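Local structure of thermophilic dibenzothiophene desulfurization enzyme C (Paenibacillus sp. A11-2, 5XDE) at the flavin mononucleotide site and the interface of chains A and B. The protein acts in dibenzothiophene desulfurization as a flavin monooxygenase, probably using reduced FMN and oxygen to oxidise the substrate sulfur to the sulfoxide and then the sulfone. Sequence-based numbering; all coordinates share one arbitrary frame. Chains: chain A/B, Thermophilic dibenzothiophene desulfurization enzyme C.

Contact 1: the flavin mononucleotide site. Residues chain A 89, 93, 126, 128-129, 135, 158, 160, 202, 207, 212, 384-385, 387-388; chain B 279, 364-366. With FMN (flavin mononucleotide), chain C.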
loop_
_atom_site.group_PDB
_atom_site.type_symbol
_atom_site.label_atom_id
_atom_site.label_comp_id
_atom_site.label_asym_id
_atom_site.label_seq_id
_atom_site.Cartn_x
_atom_site.Cartn_y
_atom_site.Cartn_z
ATOM N N HIS A 89 13.147 21.934 -12.634
ATOM C CA HIS A 89 14.175 21.020 -13.109
ATOM C C HIS A 89 15.358 21.786 -13.691
ATOM O O HIS A 89 16.513 21.510 -13.353
ATOM C CB HIS A 89 13.553 20.085 -14.143
ATOM C CG HIS A 89 14.528 19.237 -14.884
ATOM N ND1 HIS A 89 14.711 17.901 -14.603
ATOM C CD2 HIS A 89 15.332 19.516 -15.936
ATOM C CE1 HIS A 89 15.587 17.395 -15.453
ATOM N NE2 HIS A 89 15.997 18.360 -16.256
ATOM N N TYR A 93 18.981 21.707 -12.084
ATOM C CA TYR A 93 20.110 21.146 -12.820
ATOM C C TYR A 93 21.219 22.169 -13.006
ATOM O O TYR A 93 22.395 21.797 -13.054
ATOM C CB TYR A 93 19.669 20.628 -14.187
ATOM C CG TYR A 93 19.148 19.226 -14.152
ATOM C CD1 TYR A 93 19.733 18.232 -14.916
ATOM C CD2 TYR A 93 18.066 18.894 -13.347
ATOM C CE1 TYR A 93 19.257 16.936 -14.889
ATOM C CE2 TYR A 93 17.589 17.605 -13.301
ATOM C CZ TYR A 93 18.182 16.625 -14.082
ATOM O OH TYR A 93 17.685 15.334 -14.052
ATOM N N ASN A 126 23.823 20.943 -19.613
ATOM C CA ASN A 126 24.784 19.852 -19.637
ATOM C C ASN A 126 24.448 18.885 -20.756
ATOM O O ASN A 126 23.290 18.762 -21.163
ATOM C CB ASN A 126 24.832 19.104 -18.297
ATOM C CG ASN A 126 23.669 18.172 -18.120
ATOM O OD1 ASN A 126 23.777 16.964 -18.369
ATOM N ND2 ASN A 126 22.529 18.724 -17.712
ATOM N N SER A 128 25.604 14.980 -21.106
ATOM C CA SER A 128 26.353 13.972 -20.357
ATOM C C SER A 128 25.919 12.546 -20.686
ATOM O O SER A 128 26.748 11.711 -21.069
ATOM C CB SER A 128 26.200 14.231 -18.855
ATOM O OG SER A 128 26.252 15.625 -18.572
ATOM N N SER A 129 24.630 12.255 -20.529
ATOM C CA SER A 129 24.123 10.912 -20.760
ATOM C C SER A 129 23.946 10.657 -22.253
ATOM O O SER A 129 23.919 11.579 -23.072
ATOM C CB SER A 129 22.797 10.696 -20.022
ATOM O OG SER A 129 22.977 10.737 -18.612
ATOM N N VAL A 135 23.122 2.766 -19.722
ATOM C CA VAL A 135 23.588 4.079 -19.282
ATOM C C VAL A 135 25.112 4.174 -19.266
ATOM O O VAL A 135 25.661 5.281 -19.291
ATOM C CB VAL A 135 23.005 4.427 -17.894
ATOM C CG1 VAL A 135 21.568 4.924 -18.023
ATOM C CG2 VAL A 135 23.079 3.222 -16.967
ATOM N N PHE A 158 19.273 13.376 -23.425
ATOM C CA PHE A 158 18.742 13.931 -22.175
ATOM C C PHE A 158 19.568 15.126 -21.700
ATOM O O PHE A 158 19.949 15.231 -20.531
ATOM C CB PHE A 158 18.657 12.857 -21.087
ATOM C CG PHE A 158 17.553 11.860 -21.304
ATOM C CD1 PHE A 158 16.236 12.188 -21.014
ATOM C CD2 PHE A 158 17.830 10.592 -21.785
ATOM C CE1 PHE A 158 15.211 11.265 -21.203
ATOM C CE2 PHE A 158 16.812 9.664 -21.981
ATOM C CZ PHE A 158 15.500 10.004 -21.689
ATOM N N SER A 160 19.413 18.141 -20.493
ATOM C CA SER A 160 18.533 19.109 -19.857
ATOM C C SER A 160 19.129 20.508 -19.933
ATOM O O SER A 160 20.321 20.712 -19.678
ATOM C CB SER A 160 18.278 18.726 -18.397
ATOM O OG SER A 160 17.368 17.643 -18.316
ATOM N N TRP A 202 12.748 17.331 -27.991
ATOM C CA TRP A 202 12.161 16.943 -26.710
ATOM C C TRP A 202 10.645 17.081 -26.809
ATOM O O TRP A 202 10.120 18.194 -26.929
ATOM C CB TRP A 202 12.736 17.810 -25.591
ATOM C CG TRP A 202 12.267 17.497 -24.179
ATOM C CD1 TRP A 202 11.579 18.333 -23.350
ATOM C CD2 TRP A 202 12.489 16.284 -23.433
ATOM N NE1 TRP A 202 11.342 17.718 -22.142
ATOM C CE2 TRP A 202 11.890 16.461 -22.164
ATOM C CE3 TRP A 202 13.122 15.067 -23.719
ATOM C CZ2 TRP A 202 11.910 15.467 -21.171
ATOM C CZ3 TRP A 202 13.143 14.076 -22.733
ATOM C CH2 TRP A 202 12.540 14.287 -21.474
ATOM N N MET A 207 7.483 17.096 -17.960
ATOM C CA MET A 207 8.760 17.809 -18.061
ATOM C C MET A 207 8.932 18.380 -19.465
ATOM O O MET A 207 10.018 18.363 -20.055
ATOM C CB MET A 207 9.927 16.895 -17.675
ATOM C CG MET A 207 9.794 16.302 -16.258
ATOM S SD MET A 207 9.656 17.581 -15.028
ATOM C CE MET A 207 9.936 16.734 -13.487
ATOM N N SER A 212 15.311 18.534 -22.790
ATOM C CA SER A 212 16.202 17.408 -22.521
ATOM C C SER A 212 16.378 16.513 -23.733
ATOM O O SER A 212 16.395 15.284 -23.608
ATOM C CB SER A 212 15.685 16.612 -21.324
ATOM O OG SER A 212 15.550 17.450 -20.187
ATOM N N THR A 384 7.236 11.284 -15.355
ATOM C CA THR A 384 8.319 11.319 -16.330
ATOM C C THR A 384 9.668 11.368 -15.630
ATOM O O THR A 384 10.556 10.553 -15.911
ATOM C CB THR A 384 8.141 12.523 -17.269
ATOM O OG1 THR A 384 6.954 12.341 -18.056
ATOM C CG2 THR A 384 9.346 12.679 -18.203
ATOM N N HIS A 385 9.824 12.289 -14.680
ATOM C CA HIS A 385 11.139 12.533 -14.106
ATOM C C HIS A 385 11.596 11.377 -13.227
ATOM O O HIS A 385 12.781 11.021 -13.232
ATOM C CB HIS A 385 11.133 13.824 -13.304
ATOM C CG HIS A 385 12.503 14.365 -13.054
ATOM N ND1 HIS A 385 13.379 13.792 -12.157
ATOM C CD2 HIS A 385 13.159 15.418 -13.601
ATOM C CE1 HIS A 385 14.515 14.469 -12.162
ATOM N NE2 HIS A 385 14.404 15.467 -13.023
ATOM N N LEU A 387 11.541 8.404 -13.384
ATOM C CA LEU A 387 12.214 7.347 -14.111
ATOM C C LEU A 387 13.656 7.721 -14.445
ATOM O O LEU A 387 14.331 6.950 -15.136
ATOM C CB LEU A 387 11.422 7.025 -15.379
ATOM C CG LEU A 387 9.918 6.761 -15.158
ATOM C CD1 LEU A 387 9.160 6.723 -16.462
ATOM C CD2 LEU A 387 9.712 5.455 -14.391
ATOM N N HIS A 388 14.123 8.880 -13.952
ATOM C CA HIS A 388 15.475 9.367 -14.229
ATOM C C HIS A 388 16.513 8.285 -13.963
ATOM O O HIS A 388 17.380 8.013 -14.800
ATOM C CB HIS A 388 15.758 10.607 -13.371
ATOM C CG HIS A 388 17.000 11.349 -13.758
ATOM N ND1 HIS A 388 18.257 10.962 -13.346
ATOM C CD2 HIS A 388 17.175 12.467 -14.505
ATOM C CE1 HIS A 388 19.155 11.802 -13.835
ATOM N NE2 HIS A 388 18.525 12.723 -14.542
ATOM N N ARG B 279 15.758 -1.083 -21.823
ATOM C CA ARG B 279 17.192 -1.315 -21.718
ATOM C C ARG B 279 17.556 -1.837 -20.334
ATOM O O ARG B 279 17.032 -1.345 -19.326
ATOM C CB ARG B 279 17.969 -0.027 -22.001
ATOM C CG ARG B 279 17.973 0.365 -23.474
ATOM C CD ARG B 279 17.931 1.879 -23.684
ATOM N NE ARG B 279 19.203 2.547 -23.415
ATOM C CZ ARG B 279 19.361 3.542 -22.545
ATOM N NH1 ARG B 279 18.325 4.000 -21.856
ATOM N NH2 ARG B 279 20.558 4.087 -22.374
ATOM N N GLY B 364 10.715 1.955 -18.109
ATOM C CA GLY B 364 11.864 2.833 -18.137
ATOM C C GLY B 364 11.527 4.212 -18.687
ATOM O O GLY B 364 10.446 4.465 -19.223
ATOM N N ALA B 365 12.518 5.101 -18.564
ATOM C CA ALA B 365 12.292 6.524 -18.791
ATOM C C ALA B 365 11.869 6.828 -20.219
ATOM O O ALA B 365 11.084 7.757 -20.442
ATOM C CB ALA B 365 13.549 7.321 -18.438
ATOM N N ARG B 366 12.374 6.081 -21.200
ATOM C CA ARG B 366 12.033 6.421 -22.576
ATOM C C ARG B 366 10.578 6.117 -22.905
ATOM O O ARG B 366 10.070 6.596 -23.925
ATOM C CB ARG B 366 12.975 5.702 -23.538
ATOM C CG ARG B 366 14.367 6.316 -23.556
ATOM C CD ARG B 366 15.457 5.269 -23.375
ATOM N NE ARG B 366 15.451 4.283 -24.450
ATOM C CZ ARG B 366 15.164 2.995 -24.283
ATOM N NH1 ARG B 366 14.878 2.530 -23.072
ATOM N NH2 ARG B 366 15.180 2.167 -25.323
HETATM N N1 FMN C . 20.828 12.676 -18.007
HETATM C C2 FMN C . 21.891 13.555 -17.961
HETATM O O2 FMN C . 23.032 13.112 -18.087
HETATM N N3 FMN C . 21.671 14.913 -17.775
HETATM C C4 FMN C . 20.378 15.394 -17.637
HETATM O O4 FMN C . 20.191 16.607 -17.483
HETATM C C4A FMN C . 19.301 14.501 -17.690
HETATM N N5 FMN C . 18.008 14.968 -17.558
HETATM C C5A FMN C . 16.942 14.088 -17.600
HETATM C C6 FMN C . 15.639 14.575 -17.465
HETATM C C7 FMN C . 14.544 13.715 -17.504
HETATM C C7M FMN C . 13.156 14.296 -17.352
HETATM C C8 FMN C . 14.773 12.350 -17.688
HETATM C C8M FMN C . 13.647 11.362 -17.749
HETATM C C9 FMN C . 16.073 11.864 -17.830
HETATM C C9A FMN C . 17.171 12.723 -17.790
HETATM N N10 FMN C . 18.474 12.238 -17.903
HETATM C C10 FMN C . 19.530 13.136 -17.873
HETATM C "C1'" FMN C . 18.751 10.769 -18.169
HETATM C "C2'" FMN C . 18.654 9.757 -17.041
HETATM O "O2'" FMN C . 19.690 10.000 -16.112
HETATM C "C3'" FMN C . 18.792 8.334 -17.614
HETATM O "O3'" FMN C . 19.964 8.263 -18.401
HETATM C "C4'" FMN C . 17.608 7.898 -18.488
HETATM O "O4'" FMN C . 16.411 8.263 -17.849
HETATM C "C5'" FMN C . 17.615 6.393 -18.788
HETATM O "O5'" FMN C . 16.447 6.006 -19.495
HETATM P P FMN C . 15.885 4.483 -19.461
HETATM O O1P FMN C . 15.224 4.234 -18.110
HETATM O O2P FMN C . 14.876 4.253 -20.574
HETATM O O3P FMN C . 17.036 3.521 -19.665
HETATM O O HOH W 1 22.324 8.206 -17.970
#
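The methylated end of the flavin lies in a mostly apolar corner, where A:Trp202, A:Met207 and the CD2 edge of A:His385 surround methyl C7M. Farther along, the A:Phe158 ring stacks under the benzenoid ring of FMN, the two planes 13° apart and the centroids 4.5 Å apart, while its CB covers the central ring. A:His388 lies across the opposite face, bringing CD2 to 3.3 Å from FMN C9A, and A:Tyr93 lays CE1 against C4 on that same side. FMN N5, the neighbour of the reactive C4A, accepts a hydrogen bond from A:Ser160 OG at 2.9 Å. A:Ser160 OG is itself bonded to A:His89 NE2 at 2.6 Å and to A:Ser212 OG, partners that would help fix its rotation. The pyrimidine edge is read by the A:Asn126 amide: OD1 takes the FMN N3 hydrogen in plane on a lone pair at 3.0 Å, A:Ser128 OG donates to the same OD1, and ND2 points straight at O4 (169° at H). A:Ser129 OG lies between O2 and N1 and can share its one hydrogen between them. Down the ribityl chain, O4' donates to the A:His388 carbonyl. Chain B grips the phosphate: B:Ala365 N binds FMN O1P at 2.9 Å, B:Arg366 meets O2P edge-on through NH1 at 3.0 Å, and B:Arg279 NH1 makes a salt bridge to O3P. The site thus holds the flavin cofactor of this acyl-CoA dehydrogenase-fold monooxygenase between two subunits.

Contact 2: the interface of chains A and B. Residues chain A 130-136; chain B 279-280, 282, 366.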
loop_
_atom_site.group_PDB
_atom_site.type_symbol
_atom_site.label_atom_id
_atom_site.label_comp_id
_atom_site.label_asym_id
_atom_site.label_seq_id
_atom_site.Cartn_x
_atom_site.Cartn_y
_atom_site.Cartn_z
ATOM N N GLU A 130 23.821 9.381 -22.605
ATOM C CA GLU A 130 23.727 8.967 -23.995
ATOM C C GLU A 130 22.618 7.933 -24.143
ATOM O O GLU A 130 22.107 7.390 -23.157
ATOM C CB GLU A 130 25.074 8.419 -24.495
ATOM C CG GLU A 130 26.223 9.398 -24.276
ATOM C CD GLU A 130 27.527 8.950 -24.906
ATOM O OE1 GLU A 130 28.580 9.504 -24.529
ATOM O OE2 GLU A 130 27.502 8.054 -25.782
ATOM N N ASN A 131 22.242 7.666 -25.396
ATOM C CA ASN A 131 21.139 6.754 -25.682
ATOM C C ASN A 131 21.635 5.500 -26.390
ATOM O O ASN A 131 21.207 5.198 -27.510
ATOM C CB ASN A 131 20.072 7.451 -26.531
ATOM C CG ASN A 131 18.806 6.626 -26.670
ATOM O OD1 ASN A 131 18.465 5.829 -25.791
ATOM N ND2 ASN A 131 18.102 6.811 -27.781
ATOM N N ASN A 132 22.531 4.760 -25.739
ATOM C CA ASN A 132 23.102 3.554 -26.326
ATOM C C ASN A 132 22.446 2.301 -25.752
ATOM O O ASN A 132 21.233 2.285 -25.518
ATOM C CB ASN A 132 24.619 3.539 -26.110
ATOM C CG ASN A 132 25.319 4.679 -26.837
ATOM O OD1 ASN A 132 24.952 5.029 -27.958
ATOM N ND2 ASN A 132 26.325 5.268 -26.200
ATOM N N ALA A 133 23.233 1.245 -25.528
ATOM C CA ALA A 133 22.682 -0.017 -25.041
ATOM C C ALA A 133 22.314 0.045 -23.565
ATOM O O ALA A 133 21.330 -0.577 -23.148
ATOM C CB ALA A 133 23.674 -1.155 -25.284
ATOM N N HIS A 134 23.093 0.770 -22.764
ATOM C CA HIS A 134 22.782 1.000 -21.360
ATOM C C HIS A 134 23.380 2.346 -20.964
ATOM O O HIS A 134 24.058 3.000 -21.761
ATOM C CB HIS A 134 23.292 -0.150 -20.481
ATOM C CG HIS A 134 24.705 -0.562 -20.770
ATOM N ND1 HIS A 134 25.798 0.147 -20.316
ATOM C CD2 HIS A 134 25.203 -1.620 -21.453
ATOM C CE1 HIS A 134 26.907 -0.452 -20.714
ATOM N NE2 HIS A 134 26.574 -1.528 -21.406
ATOM N N VAL A 135 23.122 2.766 -19.722
ATOM C CA VAL A 135 23.588 4.079 -19.282
ATOM C C VAL A 135 25.112 4.174 -19.266
ATOM O O VAL A 135 25.661 5.281 -19.291
ATOM C CB VAL A 135 23.005 4.427 -17.894
ATOM C CG1 VAL A 135 21.568 4.924 -18.023
ATOM C CG2 VAL A 135 23.079 3.222 -16.967
ATOM N N LEU A 136 25.811 3.038 -19.235
ATOM C CA LEU A 136 27.268 3.015 -19.161
ATOM C C LEU A 136 27.947 3.002 -20.524
ATOM O O LEU A 136 29.170 3.184 -20.587
ATOM C CB LEU A 136 27.737 1.795 -18.357
ATOM C CG LEU A 136 28.029 2.033 -16.874
ATOM C CD1 LEU A 136 26.929 2.873 -16.237
ATOM C CD2 LEU A 136 28.202 0.705 -16.143
ATOM N N ARG B 279 15.758 -1.083 -21.823
ATOM C CA ARG B 279 17.192 -1.315 -21.718
ATOM C C ARG B 279 17.556 -1.837 -20.334
ATOM O O ARG B 279 17.032 -1.345 -19.326
ATOM C CB ARG B 279 17.969 -0.027 -22.001
ATOM C CG ARG B 279 17.973 0.365 -23.474
ATOM C CD ARG B 279 17.931 1.879 -23.684
ATOM N NE ARG B 279 19.203 2.547 -23.415
ATOM C CZ ARG B 279 19.361 3.542 -22.545
ATOM N NH1 ARG B 279 18.325 4.000 -21.856
ATOM N NH2 ARG B 279 20.558 4.087 -22.374
ATOM N N PRO B 280 18.440 -2.830 -20.264
ATOM C CA PRO B 280 18.843 -3.367 -18.962
ATOM C C PRO B 280 19.671 -2.367 -18.173
ATOM O O PRO B 280 20.388 -1.533 -18.732
ATOM C CB PRO B 280 19.671 -4.604 -19.329
ATOM C CG PRO B 280 20.199 -4.298 -20.692
ATOM C CD PRO B 280 19.102 -3.528 -21.379
ATOM N N THR B 282 22.579 -2.122 -16.513
ATOM C CA THR B 282 23.870 -2.789 -16.356
ATOM C C THR B 282 24.596 -2.341 -15.094
ATOM O O THR B 282 25.427 -3.088 -14.565
ATOM C CB THR B 282 24.751 -2.540 -17.578
ATOM O OG1 THR B 282 24.875 -1.129 -17.797
ATOM C CG2 THR B 282 24.152 -3.202 -18.816
ATOM N N ARG B 366 12.374 6.081 -21.200
ATOM C CA ARG B 366 12.033 6.421 -22.576
ATOM C C ARG B 366 10.578 6.117 -22.905
ATOM O O ARG B 366 10.070 6.596 -23.925
ATOM C CB ARG B 366 12.975 5.702 -23.538
ATOM C CG ARG B 366 14.367 6.316 -23.556
ATOM C CD ARG B 366 15.457 5.269 -23.375
ATOM N NE ARG B 366 15.451 4.283 -24.450
ATOM C CZ ARG B 366 15.164 2.995 -24.283
ATOM N NH1 ARG B 366 14.878 2.530 -23.072
ATOM N NH2 ARG B 366 15.180 2.167 -25.323
#
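Two neighbouring pieces of chain B meet one loop of chain A, residues 130-136, with very different closeness. The tight end is a right-angled crossing of B:Thr282 and A:His134. The imidazole is swung into the crowded position between backbone N and carbonyl carbon (chi1 47°), and the threonine comes over one face near the rim. B:Thr282 OG1 stands 3.0 Å from A:His134 ND1 and about as close to CG, so this polar contact comes from above the ring. The methyl CG2 of B:Thr282 presses beside it, 3.2 Å from A:His134 CD2. At the ring's edge, in plane, A:Leu136 N makes a weak hydrogen bond to ND1, which suggests that this nitrogen acts as an acceptor and helps hold the ring's rotation.

B:Arg279 forms the second firm point. Its chain, bent at chi2 and chi3, runs its aliphatic part past the A:Ala133 carbonyl, CG lying 3.5 Å from that O, and then turns NE to A:Asn132 O. The hydrogen bond from B:Arg279 NE to A:Asn132 O measures 2.9 Å, with 152° at H, and the donor stands above the carbonyl plane instead of on a lone pair. Because the acceptor is a main-chain oxygen, the bond reads the path of the loop and involves no side chain of A:Asn132.

Beyond it the contact slackens. A:Asn131 OD1 lies over the B:Arg279 guanidinium at longer range, and B:Arg366 crosses A:Asn131 obliquely, NE 3.6 Å from OD1 with the flat groups 55° apart; no hydrogen bond is made. The A:Asn132 side chain turns back to its own chain, where ND2 makes a weak bond to A:Glu130 OE2. This patch of a two-fold interface, hiding 336 Å² in all, ties the chain A loop to the partner subunit and would steady the arginine whose NH1 pairs with the cofactor phosphate.

Contacts 1 and 2 are neighbours, the centres of their C-alpha atoms being about 12 Å apart, and they share A:Val135, B:Arg279 and B:Arg366. The two arginines thus face both ways: in contact 1 they meet the phosphate, in contact 2 the loop of the other subunit. Cofactor binding and subunit association are therefore likely to be coupled, and a lone chain would lack the phosphate-binding groups supplied by its partner. Because the interface is two-fold symmetric, each chain lends these groups to the other's flavin, consistent with the dimer being the least functional unit within the deposited tetramer.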